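Local coordinates for putative lipoprotein (Bacteroides fragilis, PDB 3QNK), which probably captures glycans at the outer membrane as a surface lipoprotein, as other SusD family members do, at residues Q39-D44 / G272-T277; K223-W228 / F319-V324; V259-D264 / P349-G354; I388-E393 / I445-E450. One frame throughout, in Å; residues are numbered along the deposited sequence.

Contact 1. Residues Q39-D44 / G272-T277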
loop_
_atom_site.group_PDB
_atom_site.type_symbol
_atom_site.label_atom_id
_atom_site.label_comp_id
_atom_site.label_asym_id
_atom_site.label_seq_id
_atom_site.Cartn_x
_atom_site.Cartn_y
_atom_site.Cartn_z
ATOM N N GLN B 39 15.476 6.890 -5.505
ATOM C CA GLN B 39 15.698 7.950 -6.508
ATOM C C GLN B 39 17.188 8.346 -6.606
ATOM O O GLN B 39 17.660 8.560 -7.721
ATOM C CB GLN B 39 14.841 9.195 -6.202
ATOM C CG GLN B 39 13.345 8.941 -6.319
ATOM C CD GLN B 39 12.919 8.703 -7.735
ATOM O OE1 GLN B 39 13.293 7.714 -8.399
ATOM N NE2 GLN B 39 12.102 9.608 -8.205
ATOM N N GLU B 40 17.924 8.418 -5.452
ATOM C CA GLU B 40 19.354 8.743 -5.441
ATOM C C GLU B 40 20.165 7.623 -6.104
ATOM O O GLU B 40 21.144 7.900 -6.800
ATOM C CB GLU B 40 19.867 8.998 -4.017
ATOM C CG GLU B 40 21.158 9.803 -3.981
ATOM C CD GLU B 40 21.092 11.314 -4.155
ATOM O OE1 GLU B 40 19.995 11.871 -4.412
ATOM O OE2 GLU B 40 22.172 11.941 -4.046
ATOM N N ASN B 41 19.726 6.353 -5.898
ATOM C CA ASN B 41 20.329 5.163 -6.472
ATOM C C ASN B 41 19.934 5.037 -7.948
ATOM O O ASN B 41 20.355 4.086 -8.637
ATOM C CB ASN B 41 19.887 3.942 -5.670
ATOM C CG ASN B 41 20.567 3.811 -4.352
ATOM O OD1 ASN B 41 21.790 3.681 -4.271
ATOM N ND2 ASN B 41 19.786 3.824 -3.282
ATOM N N ARG B 42 19.075 5.979 -8.424
ATOM C CA ARG B 42 18.657 6.032 -9.835
ATOM C C ARG B 42 19.283 7.274 -10.451
ATOM O O ARG B 42 18.797 7.780 -11.447
ATOM C CB ARG B 42 17.116 5.943 -10.019
ATOM C CG ARG B 42 16.602 4.618 -9.472
ATOM C CD ARG B 42 15.200 4.263 -9.815
ATOM N NE ARG B 42 14.261 4.767 -8.825
ATOM C CZ ARG B 42 13.428 4.029 -8.090
ATOM N NH1 ARG B 42 13.373 2.714 -8.253
ATOM N NH2 ARG B 42 12.624 4.607 -7.208
ATOM N N SER B 43 20.407 7.724 -9.869
ATOM C CA SER B 43 21.176 8.908 -10.262
ATOM C C SER B 43 22.679 8.598 -10.279
ATOM O O SER B 43 23.131 7.628 -9.664
ATOM C CB SER B 43 20.893 10.078 -9.311
ATOM O OG SER B 43 21.750 10.054 -8.186
ATOM N N ASP B 44 23.462 9.478 -10.915
ATOM C CA ASP B 44 24.910 9.295 -11.049
ATOM C C ASP B 44 25.676 9.462 -9.704
ATOM O O ASP B 44 26.900 9.306 -9.697
ATOM C CB ASP B 44 25.459 10.247 -12.113
ATOM C CG ASP B 44 25.264 11.724 -11.843
ATOM O OD1 ASP B 44 24.291 12.079 -11.111
ATOM O OD2 ASP B 44 26.046 12.532 -12.406
ATOM N N GLY B 272 24.462 -1.687 3.725
ATOM C CA GLY B 272 25.294 -0.958 2.765
ATOM C C GLY B 272 24.586 0.230 2.158
ATOM O O GLY B 272 25.048 1.359 2.301
ATOM N N GLY B 273 23.446 -0.039 1.515
ATOM C CA GLY B 273 22.583 0.948 0.895
ATOM C C GLY B 273 23.273 1.733 -0.175
ATOM O O GLY B 273 23.843 1.143 -1.093
ATOM N N LEU B 274 23.257 3.061 -0.041
ATOM C CA LEU B 274 23.858 3.983 -1.010
ATOM C C LEU B 274 25.342 3.701 -1.185
ATOM O O LEU B 274 26.044 3.453 -0.205
ATOM C CB LEU B 274 23.653 5.440 -0.556
ATOM C CG LEU B 274 22.223 5.949 -0.490
ATOM C CD1 LEU B 274 22.098 7.044 0.521
ATOM C CD2 LEU B 274 21.750 6.397 -1.818
ATOM N N GLY B 275 25.796 3.748 -2.422
ATOM C CA GLY B 275 27.188 3.531 -2.776
ATOM C C GLY B 275 27.692 4.696 -3.600
ATOM O O GLY B 275 27.559 4.680 -4.827
ATOM N N PRO B 276 28.228 5.755 -2.952
ATOM C CA PRO B 276 28.753 6.898 -3.726
ATOM C C PRO B 276 29.669 6.420 -4.871
ATOM O O PRO B 276 30.432 5.470 -4.686
ATOM C CB PRO B 276 29.528 7.705 -2.679
ATOM C CG PRO B 276 28.897 7.363 -1.386
ATOM C CD PRO B 276 28.437 5.946 -1.503
ATOM N N THR B 277 29.554 7.032 -6.062
ATOM C CA THR B 277 30.321 6.642 -7.248
ATOM C C THR B 277 31.670 7.331 -7.314
ATOM O O THR B 277 31.895 8.379 -6.701
ATOM C CB THR B 277 29.552 7.052 -8.494
ATOM O OG1 THR B 277 29.191 8.426 -8.310
ATOM C CG2 THR B 277 28.322 6.223 -8.736
#
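L274 laps its CD2 methyl against the side-chain amide of N41. The methyl lies 3.6 Å from N41 ND2 and 3.7 Å from N41 OD1, so it meets both branches of the amide. E40 adds aliphatic carbon to the same methyl, with E40 CB 3.9 Å from L274 CD2, and its side chain crosses that of L274 at about a right angle. The amide that receives the methyl is also hydrogen-bonded through OD1 to S46 OG. Both segments are buried loops. Segment 272-277 runs into helix 278-283, and T277 holds the N-cap position, its side chain capping a backbone N of that helix. T277 also closes the other end of the contact. Its OG1 donates to D44 O at 2.8 Å, with a C=O to donor angle of 148° and the donor tilted slightly from the carbonyl plane. One hydroxyl thus joins the helix start to the 39-44 loop. D44 turns its carboxylate to another partner, OD1 forming a salt bridge with R453 on helix 453-460. Inside the loop, S43 OG donates to E40 O at 2.6 Å, and R42 NE donates to Q39 OE1 at 3.1 Å, with OE1 close to the R42 guanidinium plane.

Contact 2. Residues K223-W228 / F319-V324; sequences KYRSIW and FYANIV
R225 and A321 bring the two backbones closest, with 5.5 Å between the CA atoms. R225 lies on the short helix 221-225. A321 lies in the last turn of helix 317-322, just before the chain leaves helical geometry at I323 and enters strand 323-324. The contact thus packs helix 221-225 against the end of helix 317-322, where the chain passes into the two-stranded sheet 323-324/360-361. In that last turn F319 O accepts from both N322 N and I323 N.

The A321 methyl sits where the two helices come close. Its CB touches the Y224 ring at CD2, 3.5 Å away, and the R225 chain at CG, 3.6 Å away. The Y224 ring meets this methyl obliquely. R225 then passes over the A321 backbone, with CG 3.4 Å from A321 O and CD 3.5 Å from the same oxygen. A bend at chi3 (-55°) places NE off the line of the preceding chain, and the guanidinium turns toward the helix end. NH1 reaches Y320 O at 2.9 Å. The oxygen sits at the guanidinium edge, near its plane, but the N-H to O angle is only 122° and the bond is weak. Partners outside the segments also hold the group: NE forms a salt bridge with D368, and W362 makes a cation-pi contact.

The positive group therefore lies beside Y320 O. That carbonyl, together with the D368 carboxylate, would be expected to favour the charged guanidinium in this buried place.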
loop_
_atom_site.group_PDB
_atom_site.type_symbol
_atom_site.label_atom_id
_atom_site.label_comp_id
_atom_site.label_asym_id
_atom_site.label_seq_id
_atom_site.Cartn_x
_atom_site.Cartn_y
_atom_site.Cartn_z
ATOM N N LYS B 223 32.020 19.689 11.961
ATOM C CA LYS B 223 31.159 20.885 12.036
ATOM C C LYS B 223 30.032 20.831 11.000
ATOM O O LYS B 223 28.887 21.070 11.345
ATOM C CB LYS B 223 31.973 22.171 11.841
ATOM C CG LYS B 223 32.505 22.774 13.123
ATOM C CD LYS B 223 33.459 23.908 12.800
ATOM C CE LYS B 223 33.857 24.670 14.025
ATOM N NZ LYS B 223 34.631 25.888 13.665
ATOM N N TYR B 224 30.353 20.495 9.743
ATOM C CA TYR B 224 29.365 20.387 8.669
ATOM C C TYR B 224 28.366 19.266 8.961
ATOM O O TYR B 224 27.160 19.515 8.900
ATOM C CB TYR B 224 30.043 20.170 7.317
ATOM C CG TYR B 224 29.079 20.201 6.147
ATOM C CD1 TYR B 224 28.757 21.399 5.513
ATOM C CD2 TYR B 224 28.521 19.029 5.647
ATOM C CE1 TYR B 224 27.893 21.428 4.421
ATOM C CE2 TYR B 224 27.637 19.051 4.575
ATOM C CZ TYR B 224 27.336 20.250 3.958
ATOM O OH TYR B 224 26.473 20.267 2.895
ATOM N N ARG B 225 28.866 18.049 9.324
ATOM C CA ARG B 225 28.028 16.877 9.660
ATOM C C ARG B 225 27.085 17.130 10.819
ATOM O O ARG B 225 26.051 16.473 10.913
ATOM C CB ARG B 225 28.882 15.669 10.013
ATOM C CG ARG B 225 29.532 15.031 8.824
ATOM C CD ARG B 225 30.107 13.707 9.175
ATOM N NE ARG B 225 31.047 13.764 10.304
ATOM C CZ ARG B 225 32.374 13.666 10.209
ATOM N NH1 ARG B 225 32.956 13.488 9.023
ATOM N NH2 ARG B 225 33.121 13.709 11.297
ATOM N N SER B 226 27.425 18.077 11.688
ATOM C CA SER B 226 26.610 18.402 12.857
ATOM C C SER B 226 25.230 18.995 12.498
ATOM O O SER B 226 24.412 19.144 13.395
ATOM C CB SER B 226 27.364 19.339 13.792
ATOM O OG SER B 226 27.266 20.664 13.307
ATOM N N ILE B 227 24.964 19.321 11.215
ATOM C CA ILE B 227 23.667 19.852 10.768
ATOM C C ILE B 227 22.628 18.763 11.023
ATOM O O ILE B 227 21.534 19.031 11.531
ATOM C CB ILE B 227 23.750 20.277 9.272
ATOM C CG1 ILE B 227 24.648 21.520 9.087
ATOM C CG2 ILE B 227 22.358 20.504 8.638
ATOM C CD1 ILE B 227 25.110 21.772 7.654
ATOM N N TRP B 228 23.033 17.515 10.771
ATOM C CA TRP B 228 22.185 16.337 10.860
ATOM C C TRP B 228 22.154 15.678 12.228
ATOM O O TRP B 228 21.369 14.731 12.403
ATOM C CB TRP B 228 22.632 15.332 9.810
ATOM C CG TRP B 228 22.292 15.856 8.457
ATOM C CD1 TRP B 228 21.064 15.834 7.866
ATOM C CD2 TRP B 228 23.122 16.683 7.633
ATOM N NE1 TRP B 228 21.083 16.576 6.713
ATOM C CE2 TRP B 228 22.350 17.069 6.518
ATOM C CE3 TRP B 228 24.469 17.086 7.696
ATOM C CZ2 TRP B 228 22.879 17.839 5.461
ATOM C CZ3 TRP B 228 24.982 17.882 6.673
ATOM C CH2 TRP B 228 24.189 18.256 5.574
ATOM N N PHE B 319 33.581 16.590 1.604
ATOM C CA PHE B 319 34.028 15.280 1.162
ATOM C C PHE B 319 34.007 14.301 2.349
ATOM O O PHE B 319 33.348 13.269 2.263
ATOM C CB PHE B 319 35.411 15.341 0.514
ATOM C CG PHE B 319 35.989 13.975 0.243
ATOM C CD1 PHE B 319 35.584 13.237 -0.870
ATOM C CD2 PHE B 319 36.908 13.401 1.120
ATOM C CE1 PHE B 319 36.108 11.975 -1.115
ATOM C CE2 PHE B 319 37.424 12.124 0.877
ATOM C CZ PHE B 319 37.032 11.429 -0.248
ATOM N N TYR B 320 34.696 14.652 3.454
ATOM C CA TYR B 320 34.808 13.838 4.678
ATOM C C TYR B 320 33.490 13.798 5.434
ATOM O O TYR B 320 33.259 12.872 6.203
ATOM C CB TYR B 320 35.952 14.359 5.588
ATOM C CG TYR B 320 37.279 14.429 4.857
ATOM C CD1 TYR B 320 37.993 13.270 4.552
ATOM C CD2 TYR B 320 37.749 15.635 4.339
ATOM C CE1 TYR B 320 39.180 13.325 3.823
ATOM C CE2 TYR B 320 38.939 15.701 3.610
ATOM C CZ TYR B 320 39.649 14.550 3.356
ATOM O OH TYR B 320 40.779 14.658 2.576
ATOM N N ALA B 321 32.612 14.763 5.162
ATOM C CA ALA B 321 31.290 14.866 5.760
ATOM C C ALA B 321 30.304 13.931 5.089
ATOM O O ALA B 321 29.360 13.493 5.741
ATOM C CB ALA B 321 30.782 16.295 5.656
ATOM N N ASN B 322 30.491 13.641 3.795
ATOM C CA ASN B 322 29.572 12.805 3.029
ATOM C C ASN B 322 30.042 11.371 2.746
ATOM O O ASN B 322 29.195 10.477 2.565
ATOM C CB ASN B 322 29.350 13.443 1.656
ATOM C CG ASN B 322 28.392 14.584 1.613
ATOM O OD1 ASN B 322 27.265 14.416 1.161
ATOM N ND2 ASN B 322 28.850 15.786 1.964
ATOM N N ILE B 323 31.370 11.172 2.563
ATOM C CA ILE B 323 31.889 9.901 2.091
ATOM C C ILE B 323 32.601 9.086 3.164
ATOM O O ILE B 323 33.525 9.579 3.812
ATOM C CB ILE B 323 32.833 10.168 0.862
ATOM C CG1 ILE B 323 32.177 11.057 -0.244
ATOM C CG2 ILE B 323 33.401 8.895 0.264
ATOM C CD1 ILE B 323 30.756 10.639 -0.780
ATOM N N VAL B 324 32.184 7.808 3.291
ATOM C CA VAL B 324 32.818 6.765 4.090
ATOM C C VAL B 324 33.653 5.977 3.060
ATOM O O VAL B 324 33.082 5.376 2.130
ATOM C CB VAL B 324 31.810 5.872 4.882
ATOM C CG1 VAL B 324 32.525 4.740 5.625
ATOM C CG2 VAL B 324 30.958 6.693 5.831
#

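Contact 3. Residues V259-D264 / P349-G354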
loop_
_atom_site.group_PDB
_atom_site.type_symbol
_atom_site.label_atom_id
_atom_site.label_comp_id
_atom_site.label_asym_id
_atom_site.label_seq_id
_atom_site.Cartn_x
_atom_site.Cartn_y
_atom_site.Cartn_z
ATOM N N VAL B 259 27.493 0.922 6.824
ATOM C CA VAL B 259 28.550 -0.008 6.368
ATOM C C VAL B 259 28.212 -1.392 6.905
ATOM O O VAL B 259 27.856 -1.516 8.086
ATOM C CB VAL B 259 29.980 0.434 6.772
ATOM C CG1 VAL B 259 31.036 -0.438 6.101
ATOM C CG2 VAL B 259 30.225 1.905 6.440
ATOM N N THR B 260 28.272 -2.428 6.045
ATOM C CA THR B 260 27.910 -3.773 6.494
ATOM C C THR B 260 29.011 -4.455 7.312
ATOM O O THR B 260 28.775 -4.813 8.466
ATOM C CB THR B 260 27.471 -4.638 5.330
ATOM O OG1 THR B 260 26.408 -3.953 4.687
ATOM C CG2 THR B 260 26.967 -5.997 5.783
ATOM N N TYR B 261 30.207 -4.596 6.745
ATOM C CA TYR B 261 31.288 -5.348 7.385
ATOM C C TYR B 261 32.217 -4.483 8.190
ATOM O O TYR B 261 33.315 -4.107 7.780
ATOM C CB TYR B 261 32.023 -6.187 6.336
ATOM C CG TYR B 261 31.045 -7.110 5.652
ATOM C CD1 TYR B 261 30.565 -8.247 6.298
ATOM C CD2 TYR B 261 30.493 -6.777 4.417
ATOM C CE1 TYR B 261 29.630 -9.077 5.697
ATOM C CE2 TYR B 261 29.545 -7.595 3.808
ATOM C CZ TYR B 261 29.119 -8.749 4.448
ATOM O OH TYR B 261 28.199 -9.576 3.853
ATOM N N ILE B 262 31.747 -4.246 9.406
ATOM C CA ILE B 262 32.312 -3.446 10.490
ATOM C C ILE B 262 32.301 -4.412 11.704
ATOM O O ILE B 262 32.459 -4.009 12.854
ATOM C CB ILE B 262 31.360 -2.176 10.513
ATOM C CG1 ILE B 262 31.910 -0.996 9.728
ATOM C CG2 ILE B 262 30.629 -1.756 11.774
ATOM C CD1 ILE B 262 33.470 -0.768 9.753
ATOM N N ASN B 263 32.194 -5.732 11.385
ATOM C CA ASN B 263 32.058 -6.871 12.292
ATOM C C ASN B 263 33.382 -7.399 12.884
ATOM O O ASN B 263 33.409 -8.490 13.435
ATOM C CB ASN B 263 31.273 -8.013 11.612
ATOM C CG ASN B 263 31.796 -8.538 10.295
ATOM O OD1 ASN B 263 32.525 -7.876 9.551
ATOM N ND2 ASN B 263 31.376 -9.740 9.952
ATOM N N ASP B 264 34.457 -6.612 12.817
ATOM C CA ASP B 264 35.728 -6.888 13.490
ATOM C C ASP B 264 35.612 -6.347 14.937
ATOM O O ASP B 264 36.158 -6.933 15.862
ATOM C CB ASP B 264 36.916 -6.245 12.728
ATOM C CG ASP B 264 36.819 -4.734 12.503
ATOM O OD1 ASP B 264 35.753 -4.263 12.001
ATOM O OD2 ASP B 264 37.827 -4.026 12.776
ATOM N N PRO B 349 33.082 -5.646 -2.368
ATOM C CA PRO B 349 31.935 -5.832 -3.291
ATOM C C PRO B 349 31.474 -7.298 -3.448
ATOM O O PRO B 349 30.301 -7.565 -3.748
ATOM C CB PRO B 349 32.467 -5.311 -4.626
ATOM C CG PRO B 349 33.641 -4.482 -4.294
ATOM C CD PRO B 349 34.252 -5.079 -3.074
ATOM N N ASP B 350 32.409 -8.241 -3.245
ATOM C CA ASP B 350 32.215 -9.684 -3.357
ATOM C C ASP B 350 31.324 -10.216 -2.237
ATOM O O ASP B 350 30.715 -11.270 -2.387
ATOM C CB ASP B 350 33.570 -10.390 -3.342
ATOM C CG ASP B 350 34.589 -9.704 -4.239
ATOM O OD1 ASP B 350 34.246 -9.405 -5.420
ATOM O OD2 ASP B 350 35.716 -9.408 -3.752
ATOM N N LYS B 351 31.235 -9.504 -1.131
ATOM C CA LYS B 351 30.401 -9.930 -0.024
ATOM C C LYS B 351 28.999 -9.330 -0.183
ATOM O O LYS B 351 28.844 -8.228 -0.721
ATOM C CB LYS B 351 31.014 -9.537 1.332
ATOM C CG LYS B 351 32.400 -10.079 1.625
ATOM C CD LYS B 351 32.719 -9.886 3.087
ATOM C CE LYS B 351 34.162 -10.145 3.394
ATOM N NZ LYS B 351 34.456 -9.847 4.823
ATOM N N GLY B 352 27.999 -10.070 0.301
ATOM C CA GLY B 352 26.599 -9.670 0.264
ATOM C C GLY B 352 26.354 -8.420 1.071
ATOM O O GLY B 352 26.769 -8.341 2.223
ATOM N N ASP B 353 25.732 -7.417 0.445
ATOM C CA ASP B 353 25.411 -6.104 1.016
ATOM C C ASP B 353 26.689 -5.263 1.339
ATOM O O ASP B 353 26.602 -4.237 2.010
ATOM C CB ASP B 353 24.465 -6.209 2.230
ATOM C CG ASP B 353 23.242 -7.052 1.968
ATOM O OD1 ASP B 353 22.591 -6.855 0.890
ATOM O OD2 ASP B 353 22.915 -7.900 2.834
ATOM N N GLY B 354 27.843 -5.672 0.814
ATOM C CA GLY B 354 29.065 -4.886 0.909
ATOM C C GLY B 354 29.006 -3.825 -0.177
ATOM O O GLY B 354 28.269 -3.973 -1.158
#
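Y261 directs its CB toward segment 349-354. The ring that follows lies between K351 CD on one face and T260 CG2 on the other, with the turn backbone at its edge. CG of Y261 lies 4.1 Å from K351 CD. That methylene sits almost over the ring centre, 3.8 Å from the centroid and 5° off the ring normal, a CH-pi contact. Farther out, CE2 of Y261 comes to 3.5 Å from K351 CB. The lysine chain is extended beyond CG and crosses the tyrosine obliquely. It carries NZ to 4.8 Å from the ring centroid, 26° off the normal, as an off-centre cation-pi contact; NZ is also hydrogen-bonded to M346 O. T260 CG2 covers its face near the rim. Two turns meet here: Y261 is the centre of an inverse gamma turn, and K351 to G354 form a type II beta turn, with D353 at positive phi. At the tip, Y261 OH donates to G352 O, which lies near the ring plane; the modelled distance of 2.5 Å is very short. CA of G354 also lies at the ring edge. Beside the tyrosine, T260 OG1 donates to D353 O at 2.7 Å, approaching from above the carbonyl plane.

Contact 4. Residues I388-E393 / I445-E450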
loop_
_atom_site.group_PDB
_atom_site.type_symbol
_atom_site.label_atom_id
_atom_site.label_comp_id
_atom_site.label_asym_id
_atom_site.label_seq_id
_atom_site.Cartn_x
_atom_site.Cartn_y
_atom_site.Cartn_z
ATOM N N ILE B 388 14.221 18.023 5.142
ATOM C CA ILE B 388 13.558 18.241 3.858
ATOM C C ILE B 388 13.954 19.634 3.340
ATOM O O ILE B 388 14.276 19.764 2.177
ATOM C CB ILE B 388 12.009 18.008 3.978
ATOM C CG1 ILE B 388 11.716 16.534 4.399
ATOM C CG2 ILE B 388 11.303 18.316 2.663
ATOM C CD1 ILE B 388 10.365 16.252 5.039
ATOM N N LEU B 389 14.007 20.644 4.199
ATOM C CA LEU B 389 14.394 21.982 3.776
ATOM C C LEU B 389 15.458 22.586 4.726
ATOM O O LEU B 389 15.226 22.708 5.936
ATOM C CB LEU B 389 13.163 22.912 3.678
ATOM C CG LEU B 389 12.005 22.524 2.735
ATOM C CD1 LEU B 389 10.745 23.351 3.079
ATOM C CD2 LEU B 389 12.381 22.757 1.289
ATOM N N ARG B 390 16.635 22.927 4.145
ATOM C CA ARG B 390 17.803 23.567 4.771
ATOM C C ARG B 390 18.004 24.984 4.233
ATOM O O ARG B 390 17.761 25.222 3.043
ATOM C CB ARG B 390 19.064 22.781 4.429
ATOM C CG ARG B 390 19.458 21.621 5.311
ATOM C CD ARG B 390 20.479 20.781 4.529
ATOM N NE ARG B 390 21.724 21.520 4.395
ATOM C CZ ARG B 390 22.688 21.270 3.529
ATOM N NH1 ARG B 390 22.588 20.255 2.687
ATOM N NH2 ARG B 390 23.778 22.012 3.518
ATOM N N TYR B 391 18.567 25.885 5.051
ATOM C CA TYR B 391 18.859 27.264 4.633
ATOM C C TYR B 391 19.822 27.321 3.405
ATOM O O TYR B 391 19.661 28.208 2.567
ATOM C CB TYR B 391 19.436 28.071 5.804
ATOM C CG TYR B 391 19.451 29.576 5.617
ATOM C CD1 TYR B 391 18.415 30.229 4.950
ATOM C CD2 TYR B 391 20.456 30.356 6.179
ATOM C CE1 TYR B 391 18.413 31.614 4.795
ATOM C CE2 TYR B 391 20.449 31.746 6.057
ATOM C CZ TYR B 391 19.424 32.373 5.365
ATOM O OH TYR B 391 19.399 33.741 5.269
ATOM N N ALA B 392 20.764 26.350 3.272
ATOM C CA ALA B 392 21.710 26.278 2.154
ATOM C C ALA B 392 21.018 26.319 0.779
ATOM O O ALA B 392 21.561 26.909 -0.159
ATOM C CB ALA B 392 22.544 25.020 2.260
ATOM N N GLU B 393 19.811 25.713 0.669
ATOM C CA GLU B 393 19.051 25.652 -0.569
ATOM C C GLU B 393 18.587 27.022 -1.036
ATOM O O GLU B 393 18.527 27.254 -2.248
ATOM C CB GLU B 393 17.844 24.748 -0.398
ATOM C CG GLU B 393 17.518 24.002 -1.667
ATOM C CD GLU B 393 16.257 23.173 -1.599
ATOM O OE1 GLU B 393 16.162 22.290 -0.708
ATOM O OE2 GLU B 393 15.369 23.406 -2.454
ATOM N N ILE B 445 27.215 18.831 -4.881
ATOM C CA ILE B 445 28.027 18.542 -3.711
ATOM C C ILE B 445 27.274 18.911 -2.431
ATOM O O ILE B 445 27.289 18.153 -1.447
ATOM C CB ILE B 445 29.376 19.279 -3.817
ATOM C CG1 ILE B 445 30.188 18.818 -5.047
ATOM C CG2 ILE B 445 30.196 19.184 -2.528
ATOM C CD1 ILE B 445 30.591 17.289 -5.088
ATOM N N GLU B 446 26.605 20.064 -2.446
ATOM C CA GLU B 446 25.871 20.530 -1.290
ATOM C C GLU B 446 24.756 19.597 -0.903
ATOM O O GLU B 446 24.566 19.298 0.290
ATOM C CB GLU B 446 25.284 21.933 -1.537
ATOM C CG GLU B 446 24.799 22.631 -0.262
ATOM C CD GLU B 446 25.855 22.821 0.813
ATOM O OE1 GLU B 446 27.062 22.783 0.492
ATOM O OE2 GLU B 446 25.480 22.941 1.995
ATOM N N PHE B 447 23.992 19.170 -1.911
ATOM C CA PHE B 447 22.798 18.382 -1.659
ATOM C C PHE B 447 22.947 16.893 -1.988
ATOM O O PHE B 447 21.924 16.213 -2.107
ATOM C CB PHE B 447 21.587 19.031 -2.364
ATOM C CG PHE B 447 21.220 20.278 -1.600
ATOM C CD1 PHE B 447 20.615 20.191 -0.346
ATOM C CD2 PHE B 447 21.563 21.534 -2.081
ATOM C CE1 PHE B 447 20.364 21.334 0.406
ATOM C CE2 PHE B 447 21.281 22.686 -1.340
ATOM C CZ PHE B 447 20.712 22.576 -0.086
ATOM N N ALA B 448 24.198 16.362 -2.004
ATOM C CA ALA B 448 24.408 14.940 -2.260
ATOM C C ALA B 448 23.715 14.114 -1.160
ATOM O O ALA B 448 23.786 14.481 0.006
ATOM C CB ALA B 448 25.895 14.626 -2.322
ATOM N N PHE B 449 22.984 13.059 -1.537
ATOM C CA PHE B 449 22.291 12.108 -0.635
ATOM C C PHE B 449 21.143 12.755 0.089
ATOM O O PHE B 449 20.690 12.237 1.117
ATOM C CB PHE B 449 23.250 11.388 0.343
ATOM C CG PHE B 449 24.406 10.831 -0.438
ATOM C CD1 PHE B 449 24.194 9.867 -1.428
ATOM C CD2 PHE B 449 25.686 11.379 -0.309
ATOM C CE1 PHE B 449 25.248 9.420 -2.231
ATOM C CE2 PHE B 449 26.729 10.954 -1.130
ATOM C CZ PHE B 449 26.511 9.954 -2.065
ATOM N N GLU B 450 20.614 13.844 -0.482
ATOM C CA GLU B 450 19.467 14.543 0.103
ATOM C C GLU B 450 18.275 14.500 -0.830
ATOM O O GLU B 450 17.443 15.391 -0.781
ATOM C CB GLU B 450 19.827 15.969 0.477
ATOM C CG GLU B 450 20.608 16.028 1.775
ATOM C CD GLU B 450 20.914 17.449 2.183
ATOM O OE1 GLU B 450 20.116 18.048 2.946
ATOM O OE2 GLU B 450 21.914 17.990 1.663
#
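R390 forms salt bridges to E446 and E450, which are four residues apart. NH2 pairs with E446 OE2 at a modelled distance of 2.5 Å, which is very short, the guanidinium and carboxylate planes turned 46° apart. NH1 pairs with E450 OE2 at 2.6 Å. Here the planes are nearly coplanar (19°), but the hydrogen bond is weak, strongly bent at the hydrogen (115°). The charges extend further: E446 also forms salt bridges with R318 and R421, so two acids and three arginines share this buried site.

One bond to a backbone carbonyl joins the set. R390 NH1 donates to E446 O at 3.3 Å, nearly straight at the hydrogen. The oxygen is in the guanidinium plane, while the nitrogen stands above the carbonyl plane.

The apolar contacts centre on the ring of F447. CZ lies over one guanidinium face of R390, toward its rim. A392 CB touches F447 CZ at 3.9 Å and E393 CB touches it at 3.6 Å. The backbone N of E393 sits at the ring edge.

The geometry is a salt-bridge network between a strand and a helix end. R390 closes strand 389-390, at the start of helix 391-405, and grips the C-terminal end of helix 432-446 and the type II beta turn F447 to E450. The contact joins the small antiparallel sheet to the helical body of this SusD-family alpha-alpha superhelix.

Overall arrangement
From the N terminus, contacts 1, 2 and 3 open in turn at 39-44, 223-228 and 259-264. They close in the same order at 272-277, 319-324 and 349-354, so all three cross one another. Contact 4 follows in series and closes a mainly helical excursion of 51 residues. Contact 1 ties the N-terminal part of the chain to the segment before helix 278-283; its E40 OE2 probably accepts from F449 N of contact 4. Contact 2 joins helix 221-225 to helix 317-322 and meets contact 4 through Y224 OH and E446 OE2. Contact 3 joins two peripheral loops. It touches contact 2 through V259 and V324, and contact 1 through T260 and G272.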